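Local coordinates for DNA translocase coupling protein (Clostridium perfringens, PDB 6O1W) that probably acts as an ATP-driven DNA translocase of the FtsK/SpoIIIE family, coupling plasmid DNA to conjugative transfer at the membrane, at residues Gln64-Gln76 / Ile82-Ile94. Numbering follows the deposited sequence.
With BGC (beta-D-glucopyranose), chain D.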
ATOM      1  N   GLN A  64      17.815   4.937 -23.178  1.00 27.18           N
ATOM      2  CA  GLN A  64      17.272   5.723 -22.077  1.00 26.44           C
ATOM      3  C   GLN A  64      17.585   7.196 -22.309  1.00 30.05           C
ATOM      4  O   GLN A  64      16.701   8.013 -22.183  1.00 30.34           O
ATOM      5  CB  GLN A  64      17.873   5.302 -20.738  1.00 26.36           C
ATOM      6  CG  GLN A  64      17.305   4.007 -20.210  1.00 31.27           C
ATOM      7  CD  GLN A  64      17.759   3.727 -18.793  1.00 38.38           C
ATOM      8  OE1 GLN A  64      18.819   4.183 -18.317  1.00 38.12           O
ATOM      9  NE2 GLN A  64      16.965   2.974 -18.092  1.00 29.09           N
ATOM     10  N   THR A  65      18.823   7.521 -22.653  1.00 26.81           N
ATOM     11  CA  THR A  65      19.257   8.892 -22.918  1.00 27.37           C
ATOM     12  C   THR A  65      18.634   9.500 -24.208  1.00 31.86           C
ATOM     13  O   THR A  65      18.150  10.630 -24.184  1.00 31.54           O
ATOM     14  CB  THR A  65      20.777   8.930 -22.930  1.00 31.76           C
ATOM     15  OG1 THR A  65      21.208   8.537 -21.634  1.00 38.80           O
ATOM     16  CG2 THR A  65      21.323  10.308 -23.237  1.00 27.88           C
ATOM     17  N   SER A  66      18.688   8.774 -25.310  1.00 27.84           N
ATOM     18  CA  SER A  66      18.163   9.245 -26.595  1.00 28.27           C
ATOM     19  C   SER A  66      16.650   9.470 -26.496  1.00 34.76           C
ATOM     20  O   SER A  66      16.181  10.528 -26.873  1.00 34.16           O
ATOM     21  CB  SER A  66      18.471   8.234 -27.702  1.00 28.41           C
ATOM     22  OG  SER A  66      19.870   8.171 -27.916  1.00 34.79           O
ATOM     23  N   LEU A  67      15.908   8.509 -25.930  1.00 32.49           N
ATOM     24  CA  LEU A  67      14.445   8.628 -25.815  1.00 31.56           C
ATOM     25  C   LEU A  67      13.976   9.336 -24.542  1.00 38.14           C
ATOM     26  O   LEU A  67      12.785   9.618 -24.427  1.00 39.57           O
ATOM     27  CB  LEU A  67      13.762   7.250 -25.973  1.00 30.69           C
ATOM     28  CG  LEU A  67      14.151   6.406 -27.224  1.00 34.77           C
ATOM     29  CD1 LEU A  67      13.497   5.050 -27.198  1.00 34.65           C
ATOM     30  CD2 LEU A  67      13.792   7.109 -28.502  1.00 34.69           C
ATOM     31  N   ASN A  68      14.899   9.648 -23.602  1.00 33.02           N
ATOM     32  CA  ASN A  68      14.599  10.253 -22.296  1.00 32.28           C
ATOM     33  C   ASN A  68      13.599   9.403 -21.492  1.00 36.53           C
ATOM     34  O   ASN A  68      12.514   9.875 -21.123  1.00 37.76           O
ATOM     35  CB  ASN A  68      14.161  11.738 -22.389  1.00 33.20           C
ATOM     36  CG  ASN A  68      14.101  12.391 -21.030  1.00 46.84           C
ATOM     37  OD1 ASN A  68      14.843  12.032 -20.098  1.00 38.97           O
ATOM     38  ND2 ASN A  68      13.173  13.314 -20.861  1.00 43.16           N
ATOM     39  N   ILE A  69      13.936   8.131 -21.263  1.00 30.92           N
ATOM     40  CA  ILE A  69      13.058   7.229 -20.506  1.00 29.49           C
ATOM     41  C   ILE A  69      13.905   6.413 -19.530  1.00 33.17           C
ATOM     42  O   ILE A  69      15.102   6.293 -19.729  1.00 31.43           O
ATOM     43  CB  ILE A  69      12.230   6.274 -21.439  1.00 31.27           C
ATOM     44  CG1 ILE A  69      13.150   5.338 -22.283  1.00 29.88           C
ATOM     45  CG2 ILE A  69      11.198   7.046 -22.326  1.00 31.81           C
ATOM     46  CD1 ILE A  69      12.433   4.388 -23.423  1.00 29.54           C
ATOM     47  N   SER A  70      13.277   5.850 -18.506  1.00 28.46           N
ATOM     48  CA  SER A  70      13.864   4.872 -17.604  1.00 27.86           C
ATOM     49  C   SER A  70      13.282   3.545 -18.082  1.00 32.59           C
ATOM     50  O   SER A  70      12.072   3.373 -18.089  1.00 33.32           O
ATOM     51  CB  SER A  70      13.414   5.115 -16.175  1.00 27.95           C
ATOM     52  OG  SER A  70      14.007   6.308 -15.701  1.00 34.18           O
ATOM     53  N   ILE A  71      14.123   2.633 -18.503  1.00 27.75           N
ATOM     54  CA  ILE A  71      13.660   1.357 -18.999  1.00 27.42           C
ATOM     55  C   ILE A  71      13.550   0.378 -17.835  1.00 33.25           C
ATOM     56  O   ILE A  71      14.541   0.118 -17.179  1.00 32.91           O
ATOM     57  CB  ILE A  71      14.567   0.845 -20.159  1.00 29.13           C
ATOM     58  CG1 ILE A  71      14.361   1.736 -21.427  1.00 29.07           C
ATOM     59  CG2 ILE A  71      14.295  -0.653 -20.451  1.00 28.06           C
ATOM     60  CD1 ILE A  71      15.435   1.546 -22.622  1.00 29.86           C
ATOM     61  N   ILE A  72      12.345  -0.168 -17.596  1.00 31.45           N
ATOM     62  CA  ILE A  72      12.122  -1.147 -16.548  1.00 31.72           C
ATOM     63  C   ILE A  72      12.575  -2.495 -17.087  1.00 35.84           C
ATOM     64  O   ILE A  72      13.302  -3.192 -16.393  1.00 35.92           O
ATOM     65  CB  ILE A  72      10.650  -1.155 -16.064  1.00 34.46           C
ATOM     66  CG1 ILE A  72      10.296   0.182 -15.384  1.00 34.63           C
ATOM     67  CG2 ILE A  72      10.384  -2.354 -15.135  1.00 34.80           C
ATOM     68  CD1 ILE A  72       8.705   0.485 -15.263  1.00 40.67           C
ATOM     69  N   SER A  73      12.129  -2.864 -18.316  1.00 31.49           N
ATOM     70  CA  SER A  73      12.487  -4.126 -18.966  1.00 32.03           C
ATOM     71  C   SER A  73      12.317  -4.046 -20.476  1.00 37.69           C
ATOM     72  O   SER A  73      11.605  -3.174 -20.987  1.00 35.21           O
ATOM     73  CB  SER A  73      11.617  -5.281 -18.453  1.00 33.45           C
ATOM     74  OG  SER A  73      10.251  -5.106 -18.806  1.00 33.99           O
ATOM     75  N   ILE A  74      12.990  -4.972 -21.179  1.00 36.41           N
ATOM     76  CA  ILE A  74      12.843  -5.199 -22.615  1.00 37.46           C
ATOM     77  C   ILE A  74      12.582  -6.687 -22.760  1.00 43.61           C
ATOM     78  O   ILE A  74      13.322  -7.487 -22.194  1.00 43.93           O
ATOM     79  CB  ILE A  74      14.005  -4.692 -23.515  1.00 39.83           C
ATOM     80  CG1 ILE A  74      14.335  -3.213 -23.222  1.00 40.08           C
ATOM     81  CG2 ILE A  74      13.647  -4.873 -24.996  1.00 39.08           C
ATOM     82  CD1 ILE A  74      15.191  -2.410 -24.352  1.00 46.12           C
ATOM     83  N   GLU A  75      11.502  -7.058 -23.441  1.00 42.71           N
ATOM     84  CA  GLU A  75      11.172  -8.468 -23.693  1.00 43.57           C
ATOM     85  C   GLU A  75      10.852  -8.730 -25.158  1.00 48.47           C
ATOM     86  O   GLU A  75      10.352  -7.843 -25.853  1.00 47.98           O
ATOM     87  CB  GLU A  75      10.036  -8.970 -22.768  1.00 45.63           C
ATOM     88  CG  GLU A  75       8.649  -8.418 -23.067  1.00 62.39           C
ATOM     89  CD  GLU A  75       7.526  -8.895 -22.161  1.00 94.23           C
ATOM     90  OE1 GLU A  75       7.147  -8.139 -21.234  1.00 91.28           O
ATOM     91  OE2 GLU A  75       7.010 -10.013 -22.390  1.00 88.28           O
ATOM     92  N   GLN A  76      11.116  -9.956 -25.621  1.00 46.04           N
ATOM     93  CA  GLN A  76      10.766 -10.386 -26.965  1.00 46.72           C
ATOM     94  C   GLN A  76       9.247 -10.624 -26.966  1.00 55.43           C
ATOM     95  O   GLN A  76       8.713 -11.152 -25.991  1.00 56.21           O
ATOM     96  CB  GLN A  76      11.514 -11.685 -27.327  1.00 47.35           C
ATOM     97  CG  GLN A  76      11.552 -11.978 -28.833  1.00 50.04           C
ATOM     98  CD  GLN A  76      12.707 -11.295 -29.523  1.00 59.29           C
ATOM     99  OE1 GLN A  76      12.567 -10.224 -30.128  1.00 56.65           O
ATOM    100  NE2 GLN A  76      13.874 -11.902 -29.461  1.00 39.68           N
ATOM    101  N   ILE A  82       9.656  -8.703 -32.834  1.00 42.19           N
ATOM    102  CA  ILE A  82       8.931  -7.835 -31.904  1.00 40.82           C
ATOM    103  C   ILE A  82       9.630  -7.684 -30.563  1.00 42.64           C
ATOM    104  O   ILE A  82       9.929  -8.683 -29.904  1.00 41.44           O
ATOM    105  CB  ILE A  82       7.439  -8.314 -31.728  1.00 43.57           C
ATOM    106  CG1 ILE A  82       6.655  -8.387 -33.090  1.00 44.37           C
ATOM    107  CG2 ILE A  82       6.659  -7.505 -30.674  1.00 43.44           C
ATOM    108  CD1 ILE A  82       6.274  -7.045 -33.793  1.00 55.93           C
ATOM    109  N   VAL A  83       9.843  -6.426 -30.143  1.00 37.81           N
ATOM    110  CA  VAL A  83      10.362  -6.117 -28.809  1.00 37.42           C
ATOM    111  C   VAL A  83       9.350  -5.255 -28.089  1.00 38.64           C
ATOM    112  O   VAL A  83       8.661  -4.443 -28.711  1.00 39.74           O
ATOM    113  CB  VAL A  83      11.812  -5.558 -28.706  1.00 41.71           C
ATOM    114  CG1 VAL A  83      12.814  -6.500 -29.363  1.00 42.20           C
ATOM    115  CG2 VAL A  83      11.917  -4.148 -29.269  1.00 40.82           C
ATOM    116  N   ILE A  84       9.223  -5.477 -26.801  1.00 33.40           N
ATOM    117  CA  ILE A  84       8.280  -4.787 -25.931  1.00 32.90           C
ATOM    118  C   ILE A  84       9.103  -4.182 -24.819  1.00 35.45           C
ATOM    119  O   ILE A  84       9.805  -4.914 -24.112  1.00 34.35           O
ATOM    120  CB  ILE A  84       7.213  -5.773 -25.368  1.00 35.93           C
ATOM    121  CG1 ILE A  84       6.403  -6.449 -26.513  1.00 37.57           C
ATOM    122  CG2 ILE A  84       6.311  -5.064 -24.326  1.00 35.91           C
ATOM    123  CD1 ILE A  84       5.484  -7.612 -26.122  1.00 48.21           C
ATOM    124  N   ILE A  85       9.028  -2.855 -24.677  1.00 30.15           N
ATOM    125  CA  ILE A  85       9.774  -2.121 -23.662  1.00 29.02           C
ATOM    126  C   ILE A  85       8.773  -1.612 -22.634  1.00 33.51           C
ATOM    127  O   ILE A  85       7.747  -1.030 -23.018  1.00 32.67           O
ATOM    128  CB  ILE A  85      10.550  -0.939 -24.308  1.00 32.16           C
ATOM    129  CG1 ILE A  85      11.469  -1.407 -25.465  1.00 33.27           C
ATOM    130  CG2 ILE A  85      11.340  -0.112 -23.249  1.00 33.98           C
ATOM    131  CD1 ILE A  85      12.029  -0.279 -26.318  1.00 38.90           C
ATOM    132  N   LYS A  86       9.066  -1.845 -21.334  1.00 28.25           N
ATOM    133  CA  LYS A  86       8.302  -1.294 -20.234  1.00 28.38           C
ATOM    134  C   LYS A  86       9.152  -0.137 -19.742  1.00 31.55           C
ATOM    135  O   LYS A  86      10.342  -0.313 -19.475  1.00 30.45           O
ATOM    136  CB  LYS A  86       8.043  -2.356 -19.134  1.00 31.40           C
ATOM    137  CG  LYS A  86       7.158  -3.559 -19.563  1.00 37.06           C
ATOM    138  CD  LYS A  86       5.805  -3.214 -20.266  1.00 38.04           C
ATOM    139  CE  LYS A  86       4.878  -2.283 -19.503  1.00 41.62           C
ATOM    140  NZ  LYS A  86       4.560  -2.790 -18.155  1.00 43.83           N
ATOM    141  N   SER A  87       8.605   1.071 -19.765  1.00 30.08           N
ATOM    142  CA  SER A  87       9.393   2.255 -19.384  1.00 30.83           C
ATOM    143  C   SER A  87       8.584   3.330 -18.697  1.00 36.73           C
ATOM    144  O   SER A  87       7.364   3.266 -18.699  1.00 37.93           O
ATOM    145  CB  SER A  87      10.081   2.863 -20.609  1.00 32.76           C
ATOM    146  OG  SER A  87       9.137   3.254 -21.592  1.00 41.46           O
HETATM  147  N   MSE A  88       9.272   4.352 -18.183  1.00 33.43           N
HETATM  148  CA  MSE A  88       8.692   5.540 -17.566  1.00 36.08           C
HETATM  149  C   MSE A  88       9.419   6.732 -18.149  1.00 40.58           C
HETATM  150  O   MSE A  88      10.646   6.706 -18.235  1.00 39.44           O
HETATM  151  CB  MSE A  88       8.881   5.518 -16.036  1.00 39.70           C
HETATM  152  CG  MSE A  88       7.927   4.563 -15.333  1.00 49.49           C
HETATM  153 SE   MSE A  88       8.225   4.478 -13.403  1.00 61.60          SE
HETATM  154  CE  MSE A  88       7.781   6.334 -12.926  1.00 58.08           C
ATOM    155  N   ALA A  89       8.674   7.766 -18.573  1.00 37.94           N
ATOM    156  CA  ALA A  89       9.232   8.995 -19.148  1.00 37.44           C
ATOM    157  C   ALA A  89      10.107   9.690 -18.102  1.00 42.92           C
ATOM    158  O   ALA A  89       9.772   9.639 -16.917  1.00 42.47           O
ATOM    159  CB  ALA A  89       8.095   9.927 -19.555  1.00 37.69           C
ATOM    160  N   GLY A  90      11.211  10.314 -18.535  1.00 40.30           N
ATOM    161  CA  GLY A  90      12.084  11.088 -17.654  1.00 41.72           C
ATOM    162  C   GLY A  90      11.321  12.172 -16.894  1.00 52.74           C
ATOM    163  O   GLY A  90      11.764  12.597 -15.824  1.00 54.93           O
ATOM    164  N   ASP A  91      10.145  12.621 -17.435  1.00 51.89           N
ATOM    165  CA  ASP A  91       9.254  13.607 -16.798  1.00 53.18           C
ATOM    166  C   ASP A  91       8.422  13.034 -15.624  1.00 55.14           C
ATOM    167  O   ASP A  91       7.925  13.812 -14.806  1.00 55.82           O
ATOM    168  CB  ASP A  91       8.332  14.297 -17.827  1.00 56.45           C
ATOM    169  CG  ASP A  91       7.349  13.407 -18.582  1.00 77.84           C
ATOM    170  OD1 ASP A  91       6.391  12.896 -17.947  1.00 79.56           O
ATOM    171  OD2 ASP A  91       7.496  13.276 -19.819  1.00 88.82           O
ATOM    172  N   ALA A  92       8.230  11.696 -15.576  1.00 48.42           N
ATOM    173  CA  ALA A  92       7.466  11.012 -14.522  1.00 47.30           C
ATOM    174  C   ALA A  92       8.428  10.713 -13.364  1.00 46.94           C
ATOM    175  O   ALA A  92       8.898   9.583 -13.193  1.00 44.95           O
ATOM    176  CB  ALA A  92       6.823   9.732 -15.066  1.00 48.03           C
ATOM    177  N   LYS A  93       8.732  11.763 -12.586  1.00 43.25           N
ATOM    178  CA  LYS A  93       9.694  11.709 -11.503  1.00 44.19           C
ATOM    179  C   LYS A  93       9.065  11.497 -10.115  1.00 48.08           C
ATOM    180  O   LYS A  93       8.093  12.162  -9.744  1.00 48.10           O
ATOM    181  CB  LYS A  93      10.590  12.955 -11.532  1.00 48.34           C
ATOM    182  CG  LYS A  93      11.907  12.797 -10.774  1.00 75.17           C
ATOM    183  CD  LYS A  93      13.103  12.516 -11.700  1.00 91.57           C
ATOM    184  CE  LYS A  93      14.363  12.210 -10.916  1.00100.30           C
ATOM    185  NZ  LYS A  93      15.531  11.960 -11.799  1.00104.31           N
ATOM    186  N   ILE A  94       9.610  10.525  -9.382  1.00 43.22           N
ATOM    187  CA  ILE A  94       9.258  10.182  -8.000  1.00 43.28           C
ATOM    188  C   ILE A  94      10.558   9.742  -7.334  1.00 43.60           C
ATOM    189  O   ILE A  94      11.373   9.122  -8.012  1.00 42.31           O
ATOM    190  CB  ILE A  94       8.083   9.150  -7.801  1.00 47.19           C
ATOM    191  CG1 ILE A  94       8.246   7.867  -8.617  1.00 47.85           C
ATOM    192  CG2 ILE A  94       6.728   9.786  -8.065  1.00 50.24           C
ATOM    193  CD1 ILE A  94       7.066   6.914  -8.461  1.00 55.64           C
TER
HETATM  194  C2  BGC D 502       0.539  -4.022 -18.626  1.00 53.63           C
HETATM  195  C3  BGC D 502      -0.667  -3.209 -18.159  1.00 52.14           C
HETATM  196  C4  BGC D 502      -0.424  -1.715 -18.351  1.00 52.83           C
HETATM  197  C5  BGC D 502       0.025  -1.429 -19.783  1.00 51.38           C
HETATM  198  C6  BGC D 502       0.432   0.009 -20.010  1.00 49.05           C
HETATM  199  C1  BGC D 502       0.944  -3.625 -20.041  1.00 54.67           C
HETATM  200  O1  BGC D 502       2.114  -4.293 -20.366  1.00 55.92           O
HETATM  201  O2  BGC D 502       0.256  -5.416 -18.614  1.00 57.08           O
HETATM  202  O3  BGC D 502      -0.916  -3.473 -16.781  1.00 49.75           O
HETATM  203  O4  BGC D 502      -1.592  -0.959 -18.035  1.00 53.49           O
HETATM  204  O5  BGC D 502       1.179  -2.222 -20.095  1.00 52.79           O
HETATM  205  O6  BGC D 502       1.623   0.332 -19.299  1.00 47.04           O
HETATM  206  O   HOH W   1       9.260  -5.534 -21.429  1.00 46.23           O
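Lys86 sits opposite two residues at once, Ile72 and Ser73, which identifies a classic beta bulge. Its carbonyl O accepts a bond from Ile72 N at 2.8 Å and a weak one from Ser73 N; Lys86 N returns a bond to Ser73 O. Ser73 OG lies 3.5 Å from Lys86 CG, while the lysine chain, folded at each of its outer torsions, turns off from strand 69-76 and brings CE within 3.5 Å of O1 of the bound glucose. Beyond the bulge, Ile84 pairs with Glu75 through two backbone bonds, N to O in both directions. Glu75 CG, held between its backbone N and carbonyl carbon (chi1 71°), rests 3.8 Å from Ile84 CB. A water oxygen lies 2.8 Å from both Ser73 OG and Ile84 O, donating to the latter. On the other face Ile85 touches two isoleucines of strand 69-76: its CG1 lies 4.0 Å from Ile74 CD1, the side chains running alongside, and its CG2 meets Ile71 CG1. Ile53 of helix 53-58 packs on Ile74, and strand 43-48 flanks strand 82-89. The strands run at 153°, forming a bulged antiparallel beta hairpin at the edge of the four-stranded N-terminal sheet.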